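Local coordinates for putative exported protein (Bordetella pertussis Tohama I, PDB 2PFZ) that binds pyroglutamic acid as the extracytoplasmic solute receptor of a tripartite ATP-independent periplasmic (TRAP) transport system, to which it probably delivers this ligand, at residues K140-S145 and G174-Y179; F125-I130 and E193-F198; Q55-Q60 and L211-A216. All blocks are in the same frame, centred on the assembly; numbering follows the deposited sequence.

Contact 1. Residues K140-S145 and G174-Y179; sequences KWRAYS and GVIDSY. With PCA (pyroglutamic acid), chain B.
K140 and D177 face each other where two parallel strands, 140-143 and 178-181, begin to pair. The carbonyl O of K140 accepts from D177 N at 2.8 Å and, weakly, from S178 N, while the carboxylate of D177 folds back over K140 N in a weak two-pronged bond. Aspartate is short enough to keep its carboxylate close to that backbone N, and the S178 hydroxyl can reach the carboxylate of the residue before it, OG to OD1 3.0 Å. The lysine chain crosses the carboxylate at about a right angle; the bend at chi3 (-82°) swings CE toward D177, and NZ beyond it donates to G174 O, 3.0 Å away, in a Schellman motif that calls for positive phi. Further on, R142 N donates to S178 O (2.9 Å), and CB of R142 rests on the CG1 methylene and CD1 methyl of I176. The guanidinium stands nearly perpendicular to the Y179 ring, NH1 lying 3.5 Å from Y179 CD2. NH1 meets OXT of pyroglutamate at 2.9 Å and NH2 meets O at 2.8 Å, while NE is held by the carbonyl of V162. One face of the Y144 ring is covered by the ligand, whose CB stands over the ring centre; Y144 OH bonds W204. This bidentate grip, with S181, S182 and T185 also bonding the ligand, would help fix the carboxylate's orientation and is consistent with preference for an anionic group.

Contact 2. Residues F125-I130 and E193-F198; sequences FANRDI and EYIKKF
F125 and F198 form a non-hydrogen-bonded pair of antiparallel strands 123-126 and 197-199, within the mixed sheet of this periplasmic-binding-protein fold. CD1 of F198 sits over the centre of the F125 ring, 3.4 Å from CZ, with the two planes inclined at 49°; large flat side chains suit a buried sheet face, and the other strand beside F125 brings Y179, whose ring stacks on it. CB of F125 also touches CG2 of I195. At A126 the strands make their hydrogen-bonded pair: A126 N donates to K197 O at 3.1 Å, and K197 N returns a weak bond to A126 O. Alanine's single methyl suffices here, on the face that also carries the long K197 chain. N127, just past the strand, continues the pairing with its side chain, an amide offering both donor and acceptor: OD1 accepts from K196 N (2.9 Å), and ND2 donates to Y194 O within the amide plane. The guanidinium of R128 is bonded through NH1 to the carbonyls of D135 and K137, while R128 O lies 3.2 Å from CD of K197. OD1 of D129 forms a salt bridge with K131 NZ, but its OD2 stays 4.1 Å from K197 NZ, too far for another.

Contact 3. Residues Q55-Q60 and L211-A216; sequences QGNQAQ and LVNKKA
V212 and N213 meet Q60 where strand 207-213 runs out beside the loop that leads from helix 50-55 into strand 61-65. The V212 side chain packs on W3, I61 and L114, an apolar place that suits a beta-branched residue; its CA lies 3.5 Å from Q60 O in a CA-H...O contact. The same oxygen accepts the backbone N of N213 at 2.8 Å with an almost straight N-H...O angle of 170°, so the loop is tied to the strand just before strand 61-65 starts.

N213 contributes the most surface of any one residue, closely followed by Q60. Its chi1 (-179°) puts CG anti to the backbone N, on the N57 side; the amide it carries stacks on that of N57, the two planes 18° apart. CB of N57 is 3.5 Å from ND2 of N213, and OD1 of N57 is 3.5 Å from CG of N213. The amide's two ends are used separately. ND2 donates to the carbonyl of V54, in the last turn of helix 50-55, and OD1 accepts from A216 N at 3.0 Å, in the carbonyl plane and on a lone pair. Asparagine suits this place, being short enough for OD1 to accept an N-H of the helix's first turn, while ND2 can still donate.

A216 closes the contact: its small methyl touches both neighbouring side chains, CB meeting CB of Q60 at 3.6 Å and OD1 of N57 at 3.5 Å. The polar end of Q60 leads elsewhere, OE1 taking the backbone N of D4. N57 itself adopts the positive phi that ends helix 50-55, a conformation asparagine tolerates well. The end of one helix thus meets the start of another: a Schellman motif at N57 and an asparagine N-cap at N213, motifs characteristic of helix C- and N-termini.

Contacts 1 and 2 are neighbours in one sheet, their centres 12 Å apart, because strand 123-126 lies between 178-181 and 197-199: its edge toward Y179 is joined to contact 1, F125 N lying 2.7 Å from Y179 O, and its other edge to contact 2. I195 CD1 of contact 2 also packs on D177 O at 3.6 Å. The ligand is held directly at contact 1 by R142 and Y144, whereas the F125 side chain of contact 2 stays about 7 Å from it. Contact 3 belongs to a different sheet, its centre 32 Å from that of contact 1 and 40 Å from that of contact 2, and it lies across the chain's centre from contact 2.

Contact 1. Residues K140-S145 and G174-Y179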
loop_
_atom_site.group_PDB
_atom_site.type_symbol
_atom_site.label_atom_id
_atom_site.label_comp_id
_atom_site.label_asym_id
_atom_site.label_seq_id
_atom_site.Cartn_x
_atom_site.Cartn_y
_atom_site.Cartn_z
ATOM N N LYS A 140 21.017 3.180 -5.367
ATOM C CA LYS A 140 20.187 3.918 -6.326
ATOM C C LYS A 140 18.751 3.431 -6.129
ATOM O O LYS A 140 18.308 2.499 -6.784
ATOM C CB LYS A 140 20.611 3.651 -7.784
ATOM C CG LYS A 140 22.006 4.155 -8.178
ATOM C CD LYS A 140 22.194 4.110 -9.707
ATOM C CE LYS A 140 22.579 2.717 -10.202
ATOM N NZ LYS A 140 22.626 2.640 -11.694
ATOM N N TRP A 141 18.041 4.074 -5.216
ATOM C CA TRP A 141 16.822 3.522 -4.633
ATOM C C TRP A 141 15.574 4.036 -5.347
ATOM O O TRP A 141 15.487 5.218 -5.649
ATOM C CB TRP A 141 16.802 3.968 -3.184
ATOM C CG TRP A 141 15.736 3.454 -2.275
ATOM C CD1 TRP A 141 14.432 3.860 -2.227
ATOM C CD2 TRP A 141 15.920 2.550 -1.172
ATOM N NE1 TRP A 141 13.776 3.222 -1.185
ATOM C CE2 TRP A 141 14.672 2.435 -0.510
ATOM C CE3 TRP A 141 17.028 1.829 -0.672
ATOM C CZ2 TRP A 141 14.479 1.600 0.610
ATOM C CZ3 TRP A 141 16.844 0.989 0.458
ATOM C CH2 TRP A 141 15.572 0.893 1.088
ATOM N N ARG A 142 14.639 3.143 -5.623
ATOM C CA ARG A 142 13.327 3.515 -6.136
ATOM C C ARG A 142 12.338 3.651 -4.973
ATOM O O ARG A 142 12.049 2.678 -4.257
ATOM C CB ARG A 142 12.847 2.486 -7.156
ATOM C CG ARG A 142 11.383 2.682 -7.650
ATOM C CD ARG A 142 10.393 1.777 -6.873
ATOM N NE ARG A 142 8.994 1.962 -7.280
ATOM C CZ ARG A 142 7.995 1.181 -6.869
ATOM N NH1 ARG A 142 8.242 0.134 -6.067
ATOM N NH2 ARG A 142 6.753 1.438 -7.277
ATOM N N ALA A 143 11.830 4.864 -4.787
ATOM C CA ALA A 143 10.788 5.101 -3.803
ATOM C C ALA A 143 9.458 4.939 -4.507
ATOM O O ALA A 143 9.365 5.114 -5.717
ATOM C CB ALA A 143 10.904 6.500 -3.210
ATOM N N TYR A 144 8.433 4.571 -3.742
ATOM C CA TYR A 144 7.060 4.564 -4.245
ATOM C C TYR A 144 6.175 5.500 -3.409
ATOM O O TYR A 144 4.966 5.605 -3.643
ATOM C CB TYR A 144 6.518 3.116 -4.280
ATOM C CG TYR A 144 6.362 2.409 -2.938
ATOM C CD1 TYR A 144 7.165 1.307 -2.610
ATOM C CD2 TYR A 144 5.412 2.839 -1.996
ATOM C CE1 TYR A 144 7.021 0.653 -1.383
ATOM C CE2 TYR A 144 5.252 2.193 -0.762
ATOM C CZ TYR A 144 6.067 1.084 -0.469
ATOM O OH TYR A 144 5.929 0.410 0.722
ATOM N N SER A 145 6.771 6.219 -2.462
ATOM C CA SER A 145 6.000 7.097 -1.591
ATOM C C SER A 145 6.947 8.085 -0.925
ATOM O O SER A 145 8.158 7.826 -0.882
ATOM C CB SER A 145 5.335 6.259 -0.508
ATOM O OG SER A 145 6.297 5.797 0.429
ATOM N N GLY A 174 18.162 1.301 -15.922
ATOM C CA GLY A 174 19.199 1.417 -14.886
ATOM C C GLY A 174 19.178 2.680 -14.046
ATOM O O GLY A 174 20.183 3.029 -13.396
ATOM N N VAL A 175 18.037 3.360 -14.020
ATOM C CA VAL A 175 17.897 4.549 -13.183
ATOM C C VAL A 175 17.936 4.186 -11.696
ATOM O O VAL A 175 18.377 4.989 -10.860
ATOM C CB VAL A 175 16.590 5.331 -13.521
ATOM C CG1 VAL A 175 16.436 6.538 -12.627
ATOM C CG2 VAL A 175 16.584 5.760 -15.007
ATOM N N ILE A 176 17.460 2.981 -11.372
ATOM C CA ILE A 176 17.436 2.466 -9.994
ATOM C C ILE A 176 17.901 1.009 -9.955
ATOM O O ILE A 176 17.640 0.256 -10.891
ATOM C CB ILE A 176 16.012 2.604 -9.343
ATOM C CG1 ILE A 176 14.954 1.729 -10.053
ATOM C CG2 ILE A 176 15.592 4.062 -9.265
ATOM C CD1 ILE A 176 14.746 0.317 -9.400
ATOM N N ASP A 177 18.578 0.624 -8.871
ATOM C CA ASP A 177 19.193 -0.712 -8.733
ATOM C C ASP A 177 18.648 -1.502 -7.536
ATOM O O ASP A 177 19.060 -2.656 -7.281
ATOM C CB ASP A 177 20.734 -0.593 -8.601
ATOM C CG ASP A 177 21.181 0.297 -7.420
ATOM O OD1 ASP A 177 20.405 0.528 -6.473
ATOM O OD2 ASP A 177 22.346 0.777 -7.409
ATOM N N SER A 178 17.760 -0.851 -6.783
ATOM C CA SER A 178 17.287 -1.347 -5.496
ATOM C C SER A 178 15.987 -0.627 -5.141
ATOM O O SER A 178 15.722 0.463 -5.643
ATOM C CB SER A 178 18.320 -1.066 -4.398
ATOM O OG SER A 178 18.488 0.338 -4.198
ATOM N N TYR A 179 15.199 -1.260 -4.277
ATOM C CA TYR A 179 14.011 -0.681 -3.675
ATOM C C TYR A 179 13.385 -1.556 -2.579
ATOM O O TYR A 179 13.663 -2.740 -2.484
ATOM C CB TYR A 179 12.959 -0.316 -4.730
ATOM C CG TYR A 179 12.279 -1.440 -5.456
ATOM C CD1 TYR A 179 12.899 -2.075 -6.536
ATOM C CD2 TYR A 179 10.970 -1.833 -5.122
ATOM C CE1 TYR A 179 12.260 -3.098 -7.228
ATOM C CE2 TYR A 179 10.340 -2.867 -5.797
ATOM C CZ TYR A 179 10.986 -3.495 -6.860
ATOM O OH TYR A 179 10.358 -4.508 -7.576
HETATM N N PCA B . 4.007 -2.541 -4.037
HETATM C CA PCA B . 3.607 -1.153 -4.338
HETATM C CB PCA B . 3.357 -0.363 -3.053
HETATM C CG PCA B . 3.663 -1.312 -1.909
HETATM C CD PCA B . 3.987 -2.607 -2.594
HETATM O OE PCA B . 4.183 -3.668 -1.982
HETATM C C PCA B . 4.773 -0.507 -5.050
HETATM O O PCA B . 4.641 0.533 -5.708
HETATM O OXT PCA B . 5.889 -1.046 -4.963
#

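Contact 2. Residues F125-I130 and E193-F198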
loop_
_atom_site.group_PDB
_atom_site.type_symbol
_atom_site.label_atom_id
_atom_site.label_comp_id
_atom_site.label_asym_id
_atom_site.label_seq_id
_atom_site.Cartn_x
_atom_site.Cartn_y
_atom_site.Cartn_z
ATOM N N PHE A 125 14.745 -5.199 -2.247
ATOM C CA PHE A 125 15.279 -5.742 -3.498
ATOM C C PHE A 125 16.630 -5.079 -3.754
ATOM O O PHE A 125 16.695 -3.861 -3.870
ATOM C CB PHE A 125 14.357 -5.424 -4.680
ATOM C CG PHE A 125 13.046 -6.178 -4.658
ATOM C CD1 PHE A 125 12.958 -7.478 -5.192
ATOM C CD2 PHE A 125 11.906 -5.593 -4.101
ATOM C CE1 PHE A 125 11.729 -8.193 -5.185
ATOM C CE2 PHE A 125 10.662 -6.293 -4.084
ATOM C CZ PHE A 125 10.582 -7.591 -4.615
ATOM N N ALA A 126 17.704 -5.871 -3.806
ATOM C CA ALA A 126 19.026 -5.321 -4.104
ATOM C C ALA A 126 19.952 -6.329 -4.807
ATOM O O ALA A 126 19.683 -7.532 -4.859
ATOM C CB ALA A 126 19.683 -4.786 -2.818
ATOM N N ASN A 127 21.047 -5.814 -5.347
ATOM C CA ASN A 127 22.087 -6.668 -5.885
ATOM C C ASN A 127 23.234 -6.821 -4.906
ATOM O O ASN A 127 24.067 -7.716 -5.067
ATOM C CB ASN A 127 22.552 -6.137 -7.241
ATOM C CG ASN A 127 21.567 -6.453 -8.337
ATOM O OD1 ASN A 127 21.085 -7.580 -8.433
ATOM N ND2 ASN A 127 21.243 -5.465 -9.153
ATOM N N ARG A 128 23.231 -5.952 -3.892
ATOM C CA ARG A 128 24.233 -5.867 -2.832
ATOM C C ARG A 128 24.006 -6.831 -1.691
ATOM O O ARG A 128 22.867 -7.206 -1.384
ATOM C CB ARG A 128 24.158 -4.491 -2.159
ATOM C CG ARG A 128 24.905 -3.418 -2.817
ATOM C CD ARG A 128 24.806 -2.190 -1.949
ATOM N NE ARG A 128 25.252 -1.024 -2.697
ATOM C CZ ARG A 128 25.530 0.150 -2.167
ATOM N NH1 ARG A 128 25.384 0.361 -0.867
ATOM N NH2 ARG A 128 25.936 1.125 -2.961
ATOM N N ASP A 129 25.101 -7.164 -1.012
ATOM C CA ASP A 129 25.010 -7.852 0.264
ATOM C C ASP A 129 24.670 -6.851 1.362
ATOM O O ASP A 129 25.388 -5.868 1.557
ATOM C CB ASP A 129 26.298 -8.621 0.548
ATOM C CG ASP A 129 26.328 -9.955 -0.161
ATOM O OD1 ASP A 129 26.307 -10.986 0.533
ATOM O OD2 ASP A 129 26.340 -9.990 -1.412
ATOM N N ILE A 130 23.550 -7.081 2.048
ATOM C CA ILE A 130 23.097 -6.164 3.081
ATOM C C ILE A 130 22.944 -6.941 4.367
ATOM O O ILE A 130 21.983 -7.696 4.533
ATOM C CB ILE A 130 21.749 -5.479 2.716
ATOM C CG1 ILE A 130 21.810 -4.833 1.315
ATOM C CG2 ILE A 130 21.358 -4.468 3.800
ATOM C CD1 ILE A 130 20.492 -4.101 0.888
ATOM N N GLU A 193 14.661 -10.121 -13.368
ATOM C CA GLU A 193 15.498 -9.926 -14.551
ATOM C C GLU A 193 16.697 -8.986 -14.271
ATOM O O GLU A 193 17.763 -9.123 -14.881
ATOM C CB GLU A 193 14.646 -9.443 -15.730
ATOM C CG GLU A 193 13.658 -10.498 -16.218
ATOM C CD GLU A 193 12.755 -10.023 -17.339
ATOM O OE1 GLU A 193 12.673 -8.801 -17.566
ATOM O OE2 GLU A 193 12.122 -10.878 -18.002
ATOM N N TYR A 194 16.543 -8.076 -13.309
ATOM C CA TYR A 194 17.504 -7.002 -13.101
ATOM C C TYR A 194 18.090 -6.947 -11.713
ATOM O O TYR A 194 19.185 -6.414 -11.514
ATOM C CB TYR A 194 16.842 -5.656 -13.393
ATOM C CG TYR A 194 16.373 -5.521 -14.813
ATOM C CD1 TYR A 194 17.269 -5.203 -15.831
ATOM C CD2 TYR A 194 15.035 -5.718 -15.145
ATOM C CE1 TYR A 194 16.836 -5.085 -17.151
ATOM C CE2 TYR A 194 14.597 -5.593 -16.457
ATOM C CZ TYR A 194 15.500 -5.276 -17.450
ATOM O OH TYR A 194 15.065 -5.148 -18.754
ATOM N N ILE A 195 17.347 -7.478 -10.746
ATOM C CA ILE A 195 17.751 -7.403 -9.345
ATOM C C ILE A 195 17.651 -8.807 -8.744
ATOM O O ILE A 195 16.630 -9.467 -8.883
ATOM C CB ILE A 195 16.886 -6.365 -8.575
ATOM C CG1 ILE A 195 16.986 -4.985 -9.230
ATOM C CG2 ILE A 195 17.312 -6.274 -7.136
ATOM C CD1 ILE A 195 16.038 -3.924 -8.670
ATOM N N LYS A 196 18.713 -9.250 -8.077
ATOM C CA LYS A 196 18.889 -10.671 -7.758
ATOM C C LYS A 196 18.608 -11.134 -6.328
ATOM O O LYS A 196 18.638 -12.337 -6.074
ATOM C CB LYS A 196 20.306 -11.121 -8.137
ATOM C CG LYS A 196 20.362 -12.005 -9.348
ATOM C CD LYS A 196 19.979 -11.239 -10.595
ATOM C CE LYS A 196 19.279 -12.151 -11.557
ATOM N NZ LYS A 196 19.165 -11.492 -12.877
ATOM N N LYS A 197 18.403 -10.198 -5.399
ATOM C CA LYS A 197 18.194 -10.541 -3.990
ATOM C C LYS A 197 16.918 -9.872 -3.506
ATOM O O LYS A 197 16.567 -8.791 -3.984
ATOM C CB LYS A 197 19.371 -10.082 -3.095
ATOM C CG LYS A 197 20.755 -10.683 -3.439
ATOM C CD LYS A 197 21.862 -9.997 -2.643
ATOM C CE LYS A 197 23.286 -10.281 -3.192
ATOM N NZ LYS A 197 23.421 -11.641 -3.786
ATOM N N PHE A 198 16.226 -10.522 -2.570
ATOM C CA PHE A 198 15.149 -9.895 -1.802
ATOM C C PHE A 198 15.378 -10.275 -0.342
ATOM O O PHE A 198 15.288 -11.458 0.016
ATOM C CB PHE A 198 13.787 -10.413 -2.281
ATOM C CG PHE A 198 12.610 -9.897 -1.504
ATOM C CD1 PHE A 198 12.117 -8.618 -1.725
ATOM C CD2 PHE A 198 11.936 -10.726 -0.602
ATOM C CE1 PHE A 198 11.002 -8.127 -1.008
ATOM C CE2 PHE A 198 10.834 -10.261 0.115
ATOM C CZ PHE A 198 10.348 -8.971 -0.101
#

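Contact 3. Residues Q55-Q60 and L211-A216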
loop_
_atom_site.group_PDB
_atom_site.type_symbol
_atom_site.label_atom_id
_atom_site.label_comp_id
_atom_site.label_asym_id
_atom_site.label_seq_id
_atom_site.Cartn_x
_atom_site.Cartn_y
_atom_site.Cartn_z
ATOM N N GLN A 55 -12.069 12.980 -4.549
ATOM C CA GLN A 55 -12.481 14.148 -3.798
ATOM C C GLN A 55 -13.373 15.082 -4.620
ATOM O O GLN A 55 -14.358 15.630 -4.094
ATOM C CB GLN A 55 -11.275 14.932 -3.293
ATOM C CG GLN A 55 -11.663 16.053 -2.359
ATOM C CD GLN A 55 -10.483 16.824 -1.842
ATOM O OE1 GLN A 55 -10.654 17.819 -1.147
ATOM N NE2 GLN A 55 -9.272 16.367 -2.159
ATOM N N GLY A 56 -13.018 15.275 -5.886
ATOM C CA GLY A 56 -13.736 16.216 -6.772
ATOM C C GLY A 56 -14.907 15.525 -7.443
ATOM O O GLY A 56 -15.613 16.133 -8.272
ATOM N N ASN A 57 -15.136 14.262 -7.073
ATOM C CA ASN A 57 -16.126 13.433 -7.741
ATOM C C ASN A 57 -15.897 13.312 -9.252
ATOM O O ASN A 57 -16.870 13.140 -10.013
ATOM C CB ASN A 57 -17.563 13.897 -7.467
ATOM C CG ASN A 57 -18.578 12.787 -7.690
ATOM O OD1 ASN A 57 -18.260 11.615 -7.505
ATOM N ND2 ASN A 57 -19.816 13.149 -8.089
ATOM N N GLN A 58 -14.640 13.404 -9.698
ATOM C CA GLN A 58 -14.328 13.061 -11.111
ATOM C C GLN A 58 -14.432 11.543 -11.324
ATOM O O GLN A 58 -14.910 11.059 -12.381
ATOM C CB GLN A 58 -12.948 13.573 -11.536
ATOM C CG GLN A 58 -12.758 15.088 -11.476
ATOM C CD GLN A 58 -11.389 15.536 -11.966
ATOM O OE1 GLN A 58 -10.806 14.954 -12.907
ATOM N NE2 GLN A 58 -10.872 16.590 -11.353
ATOM N N ALA A 59 -13.964 10.783 -10.332
ATOM C CA ALA A 59 -14.267 9.354 -10.220
ATOM C C ALA A 59 -15.060 9.236 -8.936
ATOM O O ALA A 59 -14.706 9.882 -7.973
ATOM C CB ALA A 59 -12.958 8.520 -10.143
ATOM N N GLN A 60 -16.143 8.443 -8.921
ATOM C CA GLN A 60 -16.990 8.316 -7.725
ATOM C C GLN A 60 -16.360 7.437 -6.645
ATOM O O GLN A 60 -16.721 7.518 -5.481
ATOM C CB GLN A 60 -18.361 7.739 -8.091
ATOM C CG GLN A 60 -19.102 8.585 -9.132
ATOM C CD GLN A 60 -18.871 8.102 -10.556
ATOM O OE1 GLN A 60 -17.836 7.511 -10.888
ATOM N NE2 GLN A 60 -19.851 8.350 -11.407
ATOM N N LEU A 211 -11.694 4.434 -1.688
ATOM C CA LEU A 211 -12.394 5.620 -1.210
ATOM C C LEU A 211 -13.591 5.847 -2.093
ATOM O O LEU A 211 -13.564 5.513 -3.272
ATOM C CB LEU A 211 -11.503 6.851 -1.308
ATOM C CG LEU A 211 -10.061 6.779 -0.804
ATOM C CD1 LEU A 211 -9.440 8.192 -0.897
ATOM C CD2 LEU A 211 -9.993 6.245 0.622
ATOM N N VAL A 212 -14.628 6.427 -1.501
ATOM C CA VAL A 212 -15.879 6.714 -2.194
ATOM C C VAL A 212 -16.229 8.180 -1.952
ATOM O O VAL A 212 -16.119 8.694 -0.817
ATOM C CB VAL A 212 -17.034 5.792 -1.671
ATOM C CG1 VAL A 212 -18.377 6.201 -2.274
ATOM C CG2 VAL A 212 -16.772 4.341 -2.005
ATOM N N ASN A 213 -16.639 8.869 -3.015
ATOM C CA ASN A 213 -17.172 10.222 -2.874
ATOM C C ASN A 213 -18.557 10.221 -2.179
ATOM O O ASN A 213 -19.489 9.542 -2.645
ATOM C CB ASN A 213 -17.255 10.912 -4.244
ATOM C CG ASN A 213 -17.771 12.332 -4.143
ATOM O OD1 ASN A 213 -18.989 12.568 -4.137
ATOM N ND2 ASN A 213 -16.852 13.291 -4.063
ATOM N N LYS A 214 -18.683 10.957 -1.072
ATOM C CA LYS A 214 -19.933 10.954 -0.270
ATOM C C LYS A 214 -21.149 11.379 -1.102
ATOM O O LYS A 214 -22.226 10.767 -1.020
ATOM C CB LYS A 214 -19.834 11.916 0.932
ATOM C CG LYS A 214 -18.728 11.636 1.912
ATOM C CD LYS A 214 -19.209 10.791 3.102
ATOM C CE LYS A 214 -18.321 10.921 4.340
ATOM N NZ LYS A 214 -19.051 10.241 5.520
ATOM N N LYS A 215 -20.986 12.442 -1.890
ATOM C CA LYS A 215 -22.093 12.922 -2.749
ATOM C C LYS A 215 -22.546 11.843 -3.734
ATOM O O LYS A 215 -23.748 11.647 -3.937
ATOM C CB LYS A 215 -21.686 14.198 -3.494
ATOM C CG LYS A 215 -21.723 15.446 -2.643
ATOM C CD LYS A 215 -21.600 16.674 -3.546
ATOM C CE LYS A 215 -21.204 17.900 -2.737
ATOM N NZ LYS A 215 -20.914 19.044 -3.656
ATOM N N ALA A 216 -21.587 11.127 -4.320
ATOM C CA ALA A 216 -21.900 10.042 -5.257
ATOM C C ALA A 216 -22.626 8.900 -4.539
ATOM O O ALA A 216 -23.566 8.298 -5.083
ATOM C CB ALA A 216 -20.634 9.532 -5.926
#